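Local coordinates for protein glutathione S-transferase omega-like 2 (Saccharomyces cerevisiae, PDB 5LKB) that acts as a glutathione-dependent thiol transferase with a single catalytic cysteine, reduces dehydroascorbate and dimethylarsinic acid, and reacts with glutathionyl-(hydro)quinones, at residues S43-P47 with H341-Y346; V70-L74 with I119-S123. One frame throughout, in Å; residues are numbered along the deposited sequence.

From the N terminus, the chain leaves strand 38-42 through the loop 43-47, which carries the nucleophile C46, and meets the partner of that loop only 294 residues later, on helix 339-349. Interaction 1 therefore closes a very long loop and joins the thioredoxin-like N-terminal domain to the helical C-terminal domain. Interaction 2 is nested inside it: the segment 70-74, just after strand 66-69, pairs with 119-123 across 45 residues, all within the N-terminal domain. The two contacts touch, H345 ND1 lying 2.8 Å from W72 O in a probable hydrogen bond, and L344 CB packing on W72 CE3. Helix 339-349 is thus shared ground between them.

Interaction 1: residues S43-P47 with H341-Y346; sequences SLACP and HIKLHY
A45 and I342 bring the backbones together, their CA atoms 4.1 Å apart where the loop 43-47 runs against helix 339-349. Apolar contact and one water join the segments. A45 points its methyl at the helix, and its CB sits 3.3 Å from H341 O, the carbonyl that also accepts the helical bond from H345 N. The same methyl comes obliquely to the H345 ring, although the modelled closeness of these two side chains is doubtful. L44 lies over H341: its CD1 stands 4.1 Å from the ring centroid and 7° off the normal, a CH-pi contact over the face. The CG of H341 is anti to its carbonyl carbon (chi1 -82°), which turns the ring out along L44. Its two nitrogens are both engaged, NE2 with V128 O and ND1 with a water 2.8 Å away in the ring plane. That water is also bound to S43 OG and accepts from L44 N, 3.0 Å away, bridging loop and helix in a buried setting. S43 OG in turn accepts from A45 N at 3.0 Å, an ST turn that holds the loop in shape beside the water. Further along, the Y346 ring reaches past A45 O, with CE1 3.7 Å from it, and sets its hydroxyl against P47, OH to CD 3.4 Å. The hydroxyl is hydrogen-bonded to Y224 and Y301, while R296 takes A45 O. H345 stacks on W79, a glutathione-binding residue. C46, at the N-cap of helix 47-58, points away from helix 339-349. This is the active-site loop of the thioredoxin-like domain of a glutathione transferase, its nucleophilic cysteine at the start of the helix and its other side packed on the C-terminal helical domain.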
loop_
_atom_site.group_PDB
_atom_site.type_symbol
_atom_site.label_atom_id
_atom_site.label_comp_id
_atom_site.label_asym_id
_atom_site.label_seq_id
_atom_site.Cartn_x
_atom_site.Cartn_y
_atom_site.Cartn_z
ATOM N N SER A 43 -9.128 21.069 9.795
ATOM C CA SER A 43 -7.860 20.529 9.303
ATOM C C SER A 43 -7.993 20.270 7.822
ATOM O O SER A 43 -8.999 19.757 7.372
ATOM C CB SER A 43 -7.463 19.228 9.993
ATOM O OG SER A 43 -6.337 18.615 9.353
ATOM N N LEU A 44 -6.949 20.615 7.042
ATOM C CA LEU A 44 -6.921 20.224 5.628
ATOM C C LEU A 44 -6.698 18.722 5.417
ATOM O O LEU A 44 -7.032 18.231 4.335
ATOM C CB LEU A 44 -5.794 20.976 4.937
ATOM C CG LEU A 44 -5.973 22.462 4.694
ATOM C CD1 LEU A 44 -4.695 23.165 4.343
ATOM C CD2 LEU A 44 -6.988 22.609 3.580
ATOM N N ALA A 45 -6.315 17.982 6.434
ATOM C CA ALA A 45 -6.143 16.534 6.290
ATOM C C ALA A 45 -7.476 15.791 6.371
ATOM O O ALA A 45 -7.611 14.665 5.842
ATOM C CB ALA A 45 -5.245 16.000 7.387
ATOM N N CYS A 46 -8.473 16.415 7.071
ATOM C CA CYS A 46 -9.690 15.720 7.466
ATOM C C CYS A 46 -10.696 15.752 6.331
ATOM O O CYS A 46 -11.051 16.844 5.878
ATOM C CB CYS A 46 -10.327 16.446 8.673
ATOM S SG CYS A 46 -11.948 15.847 9.096
ATOM N N PRO A 47 -11.254 14.611 5.902
ATOM C CA PRO A 47 -12.219 14.611 4.808
ATOM C C PRO A 47 -13.575 15.184 5.210
ATOM O O PRO A 47 -14.363 15.576 4.339
ATOM C CB PRO A 47 -12.327 13.110 4.453
ATOM C CG PRO A 47 -12.076 12.412 5.711
ATOM C CD PRO A 47 -10.990 13.215 6.390
ATOM N N HIS A 341 -0.729 17.904 3.828
ATOM C CA HIS A 341 -1.466 17.746 5.077
ATOM C C HIS A 341 -2.127 16.374 5.155
ATOM O O HIS A 341 -2.120 15.738 6.214
ATOM C CB HIS A 341 -2.543 18.827 5.226
ATOM C CG HIS A 341 -2.022 20.137 5.736
ATOM N ND1 HIS A 341 -2.509 20.744 6.880
ATOM C CD2 HIS A 341 -1.031 20.928 5.269
ATOM C CE1 HIS A 341 -1.811 21.838 7.107
ATOM N NE2 HIS A 341 -0.924 21.987 6.139
ATOM N N ILE A 342 -2.733 15.927 4.053
ATOM C CA ILE A 342 -3.381 14.624 4.005
ATOM C C ILE A 342 -2.394 13.508 4.371
ATOM O O ILE A 342 -2.624 12.710 5.274
ATOM C CB ILE A 342 -4.023 14.393 2.636
ATOM C CG1 ILE A 342 -5.263 15.291 2.462
ATOM C CG2 ILE A 342 -4.370 12.948 2.385
ATOM C CD1 ILE A 342 -5.743 15.403 1.054
ATOM N N LYS A 343 -1.290 13.418 3.621
ATOM C CA LYS A 343 -0.380 12.306 3.856
ATOM C C LYS A 343 0.301 12.373 5.199
ATOM O O LYS A 343 0.465 11.322 5.884
ATOM C CB LYS A 343 0.669 12.224 2.726
ATOM C CG LYS A 343 0.043 11.786 1.389
ATOM C CD LYS A 343 1.007 11.921 0.210
ATOM C CE LYS A 343 2.190 10.991 0.276
ATOM N NZ LYS A 343 1.789 9.687 -0.168
ATOM N N LEU A 344 0.751 13.567 5.579
ATOM C CA LEU A 344 1.420 13.717 6.867
ATOM C C LEU A 344 0.480 13.429 8.027
ATOM O O LEU A 344 0.834 12.717 8.963
ATOM C CB LEU A 344 2.028 15.121 6.995
ATOM C CG LEU A 344 3.242 15.433 6.116
ATOM C CD1 LEU A 344 3.469 16.934 6.144
ATOM C CD2 LEU A 344 4.450 14.650 6.682
ATOM N N HIS A 345 -0.747 13.956 7.982
ATOM C CA HIS A 345 -1.647 13.726 9.120
ATOM C C HIS A 345 -1.763 12.248 9.448
ATOM O O HIS A 345 -1.562 11.816 10.597
ATOM C CB HIS A 345 -3.048 14.279 8.848
ATOM C CG HIS A 345 -4.037 13.764 9.827
ATOM N ND1 HIS A 345 -3.953 14.099 11.157
ATOM C CD2 HIS A 345 -5.043 12.857 9.715
ATOM C CE1 HIS A 345 -4.853 13.400 11.833
ATOM N NE2 HIS A 345 -5.533 12.645 10.983
ATOM N N TYR A 346 -2.179 11.454 8.455
ATOM C CA TYR A 346 -2.519 10.086 8.751
ATOM C C TYR A 346 -1.285 9.304 9.159
ATOM O O TYR A 346 -1.300 8.584 10.151
ATOM C CB TYR A 346 -3.175 9.453 7.533
ATOM C CG TYR A 346 -4.657 9.856 7.292
ATOM C CD1 TYR A 346 -4.987 10.972 6.532
ATOM C CD2 TYR A 346 -5.690 9.063 7.763
ATOM C CE1 TYR A 346 -6.281 11.279 6.285
ATOM C CE2 TYR A 346 -7.013 9.382 7.548
ATOM C CZ TYR A 346 -7.304 10.498 6.818
ATOM O OH TYR A 346 -8.587 10.856 6.487
HETATM O O HOH W 1 -4.548 20.569 8.835
#

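Interaction 2: residues V70-L74 with I119-S123; sequences VHWHL and IKNDS
H71 and S123 make the direct hydrogen bond between the segments: H71 NE2 donates to S123 O at 2.8 Å, with an N-H...O angle of 153°. The acceptor lies close to the imidazole plane, although the donor is tilted out of the carbonyl plane of S123. ND1, the other ring nitrogen, accepts from H73 N at 2.9 Å, again in plane, so a bond at each nitrogen fixes the flip and tautomer of the imidazole. With CG anti to the main-chain N, the ring is carried across to S123 and laid against the indole of W72. Replacing H71 by a leucine would probably leave S123 O and H73 N without their imidazole partners and remove the direct bond between the segments. Stacking forms a second group. The N121 side chain lies over H73, its CB 3.7 Å from the ring centroid in a CH-pi contact, and its amide plane is only 15° from that of the imidazole. W72 meets the same amide quite differently, the two planes being 78° apart and N121 OD1 lying at the indole edge; R348 binds that oxygen. Over one indole face sits H71 CE1, a packing of neighbours within the segment. The apolar contact is W72 CZ2 on I119 CG2, 3.6 Å. K120 O lies at the indole edge, near its plane, beside CH2. This carbonyl opens the type I turn K120-S123, accepting from S123 N. Beyond the segments, D129 binds both W72 NE1 and S123 OG, while R80 takes H73 ND1 and N121 O. Segment 70-74 leaves strand 66-69, an outermost strand of the sheet, whereas 119-123 belongs to the loop between helices 95-98 and 141-148; W72 and H73 pack on helix 339-349.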
loop_
_atom_site.group_PDB
_atom_site.type_symbol
_atom_site.label_atom_id
_atom_site.label_comp_id
_atom_site.label_asym_id
_atom_site.label_seq_id
_atom_site.Cartn_x
_atom_site.Cartn_y
_atom_site.Cartn_z
ATOM N N VAL A 70 -5.886 24.000 11.733
ATOM C CA VAL A 70 -5.040 23.333 12.697
ATOM C C VAL A 70 -3.867 22.629 12.012
ATOM O O VAL A 70 -3.898 22.367 10.808
ATOM C CB VAL A 70 -5.837 22.324 13.546
ATOM C CG1 VAL A 70 -6.878 23.088 14.422
ATOM C CG2 VAL A 70 -6.491 21.238 12.737
ATOM N N HIS A 71 -2.871 22.298 12.822
ATOM C CA HIS A 71 -1.709 21.521 12.396
ATOM C C HIS A 71 -2.177 20.156 11.942
ATOM O O HIS A 71 -3.149 19.598 12.454
ATOM C CB HIS A 71 -0.740 21.385 13.555
ATOM C CG HIS A 71 0.668 21.088 13.170
ATOM N ND1 HIS A 71 1.072 19.846 12.752
ATOM C CD2 HIS A 71 1.778 21.864 13.189
ATOM C CE1 HIS A 71 2.378 19.871 12.534
ATOM N NE2 HIS A 71 2.833 21.087 12.802
ATOM N N TRP A 72 -1.458 19.605 10.948
ATOM C CA TRP A 72 -1.748 18.252 10.476
ATOM C C TRP A 72 -1.388 17.165 11.478
ATOM O O TRP A 72 -1.957 16.073 11.398
ATOM C CB TRP A 72 -1.069 17.988 9.114
ATOM C CG TRP A 72 0.403 18.387 9.098
ATOM C CD1 TRP A 72 0.897 19.553 8.599
ATOM C CD2 TRP A 72 1.516 17.674 9.647
ATOM N NE1 TRP A 72 2.264 19.616 8.802
ATOM C CE2 TRP A 72 2.662 18.479 9.437
ATOM C CE3 TRP A 72 1.667 16.443 10.310
ATOM C CZ2 TRP A 72 3.929 18.075 9.826
ATOM C CZ3 TRP A 72 2.954 16.053 10.689
ATOM C CH2 TRP A 72 4.049 16.875 10.454
ATOM N N HIS A 73 -0.519 17.438 12.445
ATOM C CA HIS A 73 -0.122 16.437 13.415
ATOM C C HIS A 73 -1.132 16.367 14.573
ATOM O O HIS A 73 -1.325 17.354 15.312
ATOM C CB HIS A 73 1.289 16.642 13.954
ATOM C CG HIS A 73 1.720 15.554 14.876
ATOM N ND1 HIS A 73 2.095 15.780 16.188
ATOM C CD2 HIS A 73 1.829 14.217 14.682
ATOM C CE1 HIS A 73 2.434 14.629 16.745
ATOM N NE2 HIS A 73 2.260 13.662 15.858
ATOM N N LEU A 74 -1.724 15.189 14.789
ATOM C CA LEU A 74 -2.717 15.002 15.840
ATOM C C LEU A 74 -2.122 14.162 16.968
ATOM O O LEU A 74 -1.949 12.946 16.839
ATOM C CB LEU A 74 -3.984 14.399 15.251
ATOM C CG LEU A 74 -5.110 14.074 16.238
ATOM C CD1 LEU A 74 -5.655 15.314 16.962
ATOM C CD2 LEU A 74 -6.252 13.479 15.486
ATOM N N ILE A 119 10.589 17.091 7.464
ATOM C CA ILE A 119 9.480 17.706 8.193
ATOM C C ILE A 119 9.233 16.858 9.430
ATOM O O ILE A 119 8.788 15.711 9.322
ATOM C CB ILE A 119 8.224 17.756 7.320
ATOM C CG1 ILE A 119 8.504 18.536 6.039
ATOM C CG2 ILE A 119 7.093 18.373 8.141
ATOM C CD1 ILE A 119 7.467 18.453 5.027
ATOM N N LYS A 120 9.499 17.410 10.608
ATOM C CA LYS A 120 9.265 16.673 11.841
ATOM C C LYS A 120 7.827 16.955 12.326
ATOM O O LYS A 120 7.178 17.907 11.880
ATOM C CB LYS A 120 10.258 17.093 12.927
ATOM C CG LYS A 120 11.736 17.007 12.621
ATOM C CD LYS A 120 12.127 15.636 12.299
ATOM C CE LYS A 120 13.645 15.576 11.961
ATOM N NZ LYS A 120 14.032 14.384 11.097
ATOM N N ASN A 121 7.358 16.120 13.250
ATOM C CA ASN A 121 5.991 16.226 13.799
ATOM C C ASN A 121 5.810 17.485 14.601
ATOM O O ASN A 121 4.665 17.927 14.769
ATOM C CB ASN A 121 5.631 15.029 14.659
ATOM C CG ASN A 121 5.549 13.764 13.856
ATOM O OD1 ASN A 121 5.480 13.837 12.628
ATOM N ND2 ASN A 121 5.602 12.616 14.510
ATOM N N ASP A 122 6.899 18.099 15.057
ATOM C CA ASP A 122 6.801 19.390 15.724
ATOM C C ASP A 122 7.101 20.566 14.786
ATOM O O ASP A 122 7.393 21.684 15.243
ATOM C CB ASP A 122 7.644 19.406 16.998
ATOM C CG ASP A 122 9.091 19.273 16.734
ATOM O OD1 ASP A 122 9.479 19.184 15.528
ATOM O OD2 ASP A 122 9.855 19.218 17.741
ATOM N N SER A 123 6.972 20.357 13.478
ATOM C CA SER A 123 7.253 21.404 12.506
ATOM C C SER A 123 6.386 22.631 12.782
ATOM O O SER A 123 5.188 22.502 13.112
ATOM C CB SER A 123 6.996 20.879 11.093
ATOM O OG SER A 123 7.345 21.833 10.107
#